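Long-range contacts in ORF98 PTP-2 (Cydia pomonella granulosis virus, PDB 6I28), which probably acts as a dual-specificity phosphatase, removing phosphate from tyrosine and serine/threonine residues of proteins: residues A[12-17]-A[132-137]; A[37-42]-A[97-102]. All blocks are in the same frame, centred on the assembly; numbering follows the deposited sequence. Where two conformers were deposited one is given.

In the fold
Both contacts reach the same five-stranded mixed sheet, with their centres about 14 Å apart. Interaction 1 sets edge strand 11-13, and the turn that leaves it, against helix 127-137. Interaction 2 pairs two inner strands, 41-46 and 100-103, in parallel; along the chain it is nested inside the loop that interaction 1 closes. The two meet directly, since Asp17 O probably accepts a hydrogen bond from Val100 N as strand 18-21 begins alongside strand 100-103. Strand 100-103 leads into the HCxxGxxR phosphate-binding loop of this phosphatase family, so interaction 2 belongs to the sheet behind that loop, while interaction 1 joins the sheet edge to the helical layer.

Interaction 1: A[12-17]-A[132-137]; sequences TRINQD and QYVYGK
Lys137 of segment 132-137 reaches back over the turn after strand 11-13 and closes on the carbonyl of Ile14. Its chain is bent twice: chi2 of -98° turns CD, and chi4 of 123° brings NZ round to donate a hydrogen bond to Ile14 O at 3.0 Å. The ammonium group sits above the carbonyl plane, 47° out of it, and CE also lies against the oxygen. Tyr133, one helical turn earlier, comes in beside it: its CE2 is 3.6 Å from Ile14 O, an oblique approach, and its OH takes a weak hydrogen bond from Lys137 NZ. Asn15 CB meets this ring at its edge, 4.0 Å from Tyr133 OH.

Next to the polar group, Ile14 CG2 touches Val134 CG2 at 3.9 Å, the two side chains crossing at a slant, while Ile14 CD1 reaches Lys137 CB at 4.1 Å. Both Ile14 and Val134 also pack on Ile119 of helix 110-123. Thr12 lays CG2, anti to its backbone N, 3.2 Å from Lys137 O; OG1 is hydrogen-bonded with Arg138 NH1. On the loop side, an Asx turn from Asn15 OD1 to Asp17 N shapes the chain.

The contact thus joins buried apolar packing to a polar bond made by an exposed lysine, which would polarise the Ile14 carbonyl and tie segment 132-137 to the sheet edge.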
# COMPACT_ATOMS: atom_id res chain seq x y z
N THR A 12 -0.14 -4.36 10.49
CA THR A 12 -0.97 -5.54 10.42
C THR A 12 -0.64 -6.34 9.16
O THR A 12 -0.48 -5.76 8.07
CB THR A 12 -2.44 -5.14 10.40
OG1 THR A 12 -2.69 -4.14 11.39
CG2 THR A 12 -3.31 -6.35 10.66
N ARG A 13 -0.52 -7.66 9.30
CA ARG A 13 -0.41 -8.50 8.12
C ARG A 13 -1.74 -8.54 7.40
O ARG A 13 -2.76 -8.91 8.01
CB ARG A 13 0.02 -9.93 8.46
CG ARG A 13 0.23 -10.75 7.16
CD ARG A 13 0.67 -12.21 7.41
NE ARG A 13 2.10 -12.37 7.74
CZ ARG A 13 3.07 -12.35 6.84
NH1 ARG A 13 2.79 -12.15 5.57
NH2 ARG A 13 4.32 -12.55 7.21
N ILE A 14 -1.74 -8.15 6.13
CA ILE A 14 -2.96 -8.15 5.32
C ILE A 14 -3.15 -9.48 4.57
O ILE A 14 -4.26 -10.02 4.50
CB ILE A 14 -2.93 -6.95 4.34
CG1 ILE A 14 -2.81 -5.62 5.07
CG2 ILE A 14 -4.18 -6.93 3.43
CD1 ILE A 14 -3.88 -5.45 6.18
N ASN A 15 -2.11 -10.01 3.95
CA ASN A 15 -2.12 -11.31 3.29
C ASN A 15 -0.68 -11.83 3.31
O ASN A 15 0.16 -11.30 4.03
CB ASN A 15 -2.74 -11.23 1.89
CG ASN A 15 -1.94 -10.41 0.91
OD1 ASN A 15 -0.77 -10.07 1.13
ND2 ASN A 15 -2.59 -10.08 -0.21
N GLN A 16 -0.40 -12.89 2.54
CA GLN A 16 0.93 -13.49 2.61
C GLN A 16 2.01 -12.56 2.07
O GLN A 16 3.18 -12.78 2.36
CB GLN A 16 0.97 -14.82 1.86
CG GLN A 16 0.60 -16.03 2.76
CD GLN A 16 1.12 -15.95 4.23
OE1 GLN A 16 0.34 -16.05 5.19
NE2 GLN A 16 2.43 -15.76 4.39
N ASP A 17 1.64 -11.51 1.33
CA ASP A 17 2.61 -10.62 0.69
C ASP A 17 2.74 -9.24 1.31
O ASP A 17 3.75 -8.56 1.07
CB ASP A 17 2.25 -10.37 -0.80
CG ASP A 17 2.09 -11.62 -1.59
OD1 ASP A 17 2.96 -12.53 -1.45
OD2 ASP A 17 1.05 -11.75 -2.37
N GLN A 132 -13.30 -4.49 1.70
CA GLN A 132 -13.74 -5.37 2.77
C GLN A 132 -12.70 -6.42 3.14
O GLN A 132 -12.51 -6.70 4.33
CB GLN A 132 -15.08 -6.02 2.40
CG GLN A 132 -16.22 -5.01 2.14
CD GLN A 132 -16.79 -4.36 3.43
OE1 GLN A 132 -17.36 -3.26 3.39
NE2 GLN A 132 -16.61 -5.02 4.56
N TYR A 133 -12.01 -7.00 2.16
CA TYR A 133 -10.97 -7.97 2.50
C TYR A 133 -9.92 -7.33 3.41
O TYR A 133 -9.58 -7.86 4.48
CB TYR A 133 -10.31 -8.57 1.24
CG TYR A 133 -9.28 -9.63 1.61
CD1 TYR A 133 -9.64 -10.97 1.80
CD2 TYR A 133 -7.93 -9.28 1.83
CE1 TYR A 133 -8.70 -11.93 2.17
CE2 TYR A 133 -6.98 -10.23 2.20
CZ TYR A 133 -7.37 -11.56 2.37
OH TYR A 133 -6.42 -12.50 2.75
N VAL A 134 -9.38 -6.18 3.00
CA VAL A 134 -8.37 -5.52 3.81
C VAL A 134 -8.92 -5.11 5.17
O VAL A 134 -8.24 -5.23 6.19
CB VAL A 134 -7.74 -4.31 3.08
CG1 VAL A 134 -6.94 -3.54 4.08
CG2 VAL A 134 -7.02 -4.80 1.86
N TYR A 135 -10.18 -4.62 5.21
CA TYR A 135 -10.75 -4.08 6.43
C TYR A 135 -11.00 -5.19 7.44
O TYR A 135 -10.91 -4.96 8.65
CB TYR A 135 -12.08 -3.38 6.14
CG TYR A 135 -12.66 -2.61 7.32
CD1 TYR A 135 -13.49 -3.25 8.25
CD2 TYR A 135 -12.40 -1.26 7.49
CE1 TYR A 135 -14.03 -2.54 9.33
CE2 TYR A 135 -12.93 -0.55 8.56
CZ TYR A 135 -13.73 -1.19 9.47
OH TYR A 135 -14.25 -0.49 10.53
N GLY A 136 -11.25 -6.40 6.96
CA GLY A 136 -11.33 -7.54 7.83
C GLY A 136 -10.05 -7.86 8.59
O GLY A 136 -10.12 -8.51 9.63
N LYS A 137 -8.88 -7.44 8.08
CA LYS A 137 -7.63 -7.66 8.81
C LYS A 137 -7.15 -6.42 9.57
O LYS A 137 -6.50 -6.56 10.61
CB LYS A 137 -6.51 -8.12 7.86
CG LYS A 137 -6.92 -9.22 6.86
CD LYS A 137 -6.51 -10.66 7.33
CE LYS A 137 -6.67 -11.71 6.21
NZ LYS A 137 -5.38 -12.43 5.93

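Interaction 2: A[37-42]-A[97-102]; sequences NNVGCV and HKTVLI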
# COMPACT_ATOMS: atom_id res chain seq x y z
N ASN A 37 9.46 -10.05 11.55
CA ASN A 37 8.45 -10.57 10.62
C ASN A 37 8.98 -10.87 9.23
O ASN A 37 8.18 -11.19 8.33
CB ASN A 37 7.27 -9.59 10.55
CG ASN A 37 6.44 -9.61 11.81
OD1 ASN A 37 5.75 -10.60 12.07
ND2 ASN A 37 6.53 -8.56 12.62
N ASN A 38 10.30 -10.79 9.02
CA ASN A 38 10.95 -11.06 7.73
C ASN A 38 10.40 -10.17 6.61
O ASN A 38 10.22 -10.63 5.48
CB ASN A 38 10.85 -12.54 7.34
CG ASN A 38 11.72 -12.89 6.17
OD1 ASN A 38 12.87 -12.46 6.09
ND2 ASN A 38 11.18 -13.69 5.25
N VAL A 39 10.09 -8.92 6.93
CA VAL A 39 9.65 -7.98 5.90
C VAL A 39 10.84 -7.71 4.99
O VAL A 39 11.88 -7.27 5.46
CB VAL A 39 9.12 -6.67 6.52
CG1 VAL A 39 8.87 -5.62 5.42
CG2 VAL A 39 7.86 -6.95 7.32
N GLY A 40 10.68 -7.93 3.70
CA GLY A 40 11.79 -7.79 2.77
C GLY A 40 11.91 -6.43 2.13
O GLY A 40 12.99 -6.08 1.61
N CYS A 41 10.85 -5.64 2.17
CA CYS A 41 10.78 -4.38 1.44
C CYS A 41 9.78 -3.48 2.16
O CYS A 41 8.85 -3.95 2.81
CB CYS A 41 10.47 -4.76 -0.03
SG CYS A 41 9.57 -3.73 -1.01
N VAL A 42 10.03 -2.20 2.08
CA VAL A 42 9.25 -1.18 2.74
C VAL A 42 8.91 -0.09 1.73
O VAL A 42 9.79 0.39 1.02
CB VAL A 42 10.00 -0.60 3.95
CG1 VAL A 42 9.15 0.49 4.54
CG2 VAL A 42 10.33 -1.65 4.98
N HIS A 97 10.39 -12.30 -4.54
CA HIS A 97 9.79 -13.12 -3.46
C HIS A 97 9.88 -12.51 -2.05
O HIS A 97 10.04 -13.27 -1.10
CB HIS A 97 10.47 -14.49 -3.44
CG HIS A 97 10.32 -15.21 -4.73
ND1 HIS A 97 11.35 -15.35 -5.61
CD2 HIS A 97 9.25 -15.80 -5.30
CE1 HIS A 97 10.93 -15.99 -6.67
NE2 HIS A 97 9.66 -16.27 -6.51
N LYS A 98 9.69 -11.21 -1.94
CA LYS A 98 9.74 -10.47 -0.70
C LYS A 98 8.34 -10.12 -0.26
O LYS A 98 7.42 -9.98 -1.08
CB LYS A 98 10.60 -9.24 -0.94
CG LYS A 98 12.13 -9.57 -1.14
CD LYS A 98 12.83 -8.44 -1.80
CE LYS A 98 14.34 -8.77 -1.86
NZ LYS A 98 15.10 -7.80 -2.75
N THR A 99 8.16 -10.05 1.06
CA THR A 99 6.97 -9.42 1.63
C THR A 99 7.21 -7.91 1.76
O THR A 99 8.35 -7.44 1.86
CB THR A 99 6.60 -10.02 2.98
OG1 THR A 99 7.64 -9.80 3.89
CG2 THR A 99 6.40 -11.48 2.90
N VAL A 100 6.13 -7.14 1.74
CA VAL A 100 6.25 -5.68 1.70
C VAL A 100 5.46 -5.07 2.86
O VAL A 100 4.30 -5.41 3.06
CB VAL A 100 5.73 -5.11 0.36
CG1 VAL A 100 6.00 -3.64 0.25
CG2 VAL A 100 6.36 -5.78 -0.82
N LEU A 101 6.09 -4.16 3.58
CA LEU A 101 5.43 -3.28 4.52
C LEU A 101 5.15 -1.97 3.79
O LEU A 101 6.08 -1.27 3.40
CB LEU A 101 6.25 -3.03 5.79
CG LEU A 101 5.72 -1.86 6.62
CD1 LEU A 101 4.23 -2.14 7.10
CD2 LEU A 101 6.64 -1.52 7.79
N ILE A 102 3.89 -1.62 3.62
CA ILE A 102 3.46 -0.32 3.11
C ILE A 102 2.99 0.52 4.31
O ILE A 102 2.12 0.12 5.09
CB ILE A 102 2.34 -0.42 2.08
CG1 ILE A 102 2.66 -1.35 0.90
CG2 ILE A 102 1.99 1.01 1.55
CD1 ILE A 102 1.37 -1.84 0.23
O HOH W 1 10.37 -11.06 2.77
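Lys98 packs its CB against the backbone of Gly40, just before the parallel pairing of Cys41 with Val100, and the lysine can be followed outward from there. Its CB comes 4.2 Å from Gly40 CA, a closeness that the glycine, with no side chain of its own, permits. CG stands anti to the carbonyl carbon (chi1 -70°) and stays close, 4.3 Å from Gly40 CA. Beyond it the chain is extended: CD passes Gly40 O at 4.2 Å, and CE is already drawing off. NZ at the tip leaves the segment altogether and forms salt bridges with Glu96 and Asp63.

Next along, Thr99 O receives Gly40 N at 3.0 Å and, more weakly, Cys41 N, two donors on one carbonyl. Regular pairing follows: Leu101 N donates to Cys41 O at 2.9 Å in a fairly straight bond (166°), and Val100 CA and Val42 CA each add a CA-H...O contact, to Cys41 O and Leu101 O respectively. A water links the two segments, donating to Asn38 O and accepting from Thr99 N at 3.0 Å. Asn38, with positive phi, is the C-prime residue of the Schellman motif that ends helix 27-36.

On the sheet face that carries Leu101 and Val42, Leu101 CB meets Val39 CG1 at 3.7 Å, and the pair is covered by Val34 of that helix and by Phe19. Ladder bonds and buried aliphatic carbons therefore fix the register in the sheet interior, whereas at the more exposed Asn38 end a water completes the link.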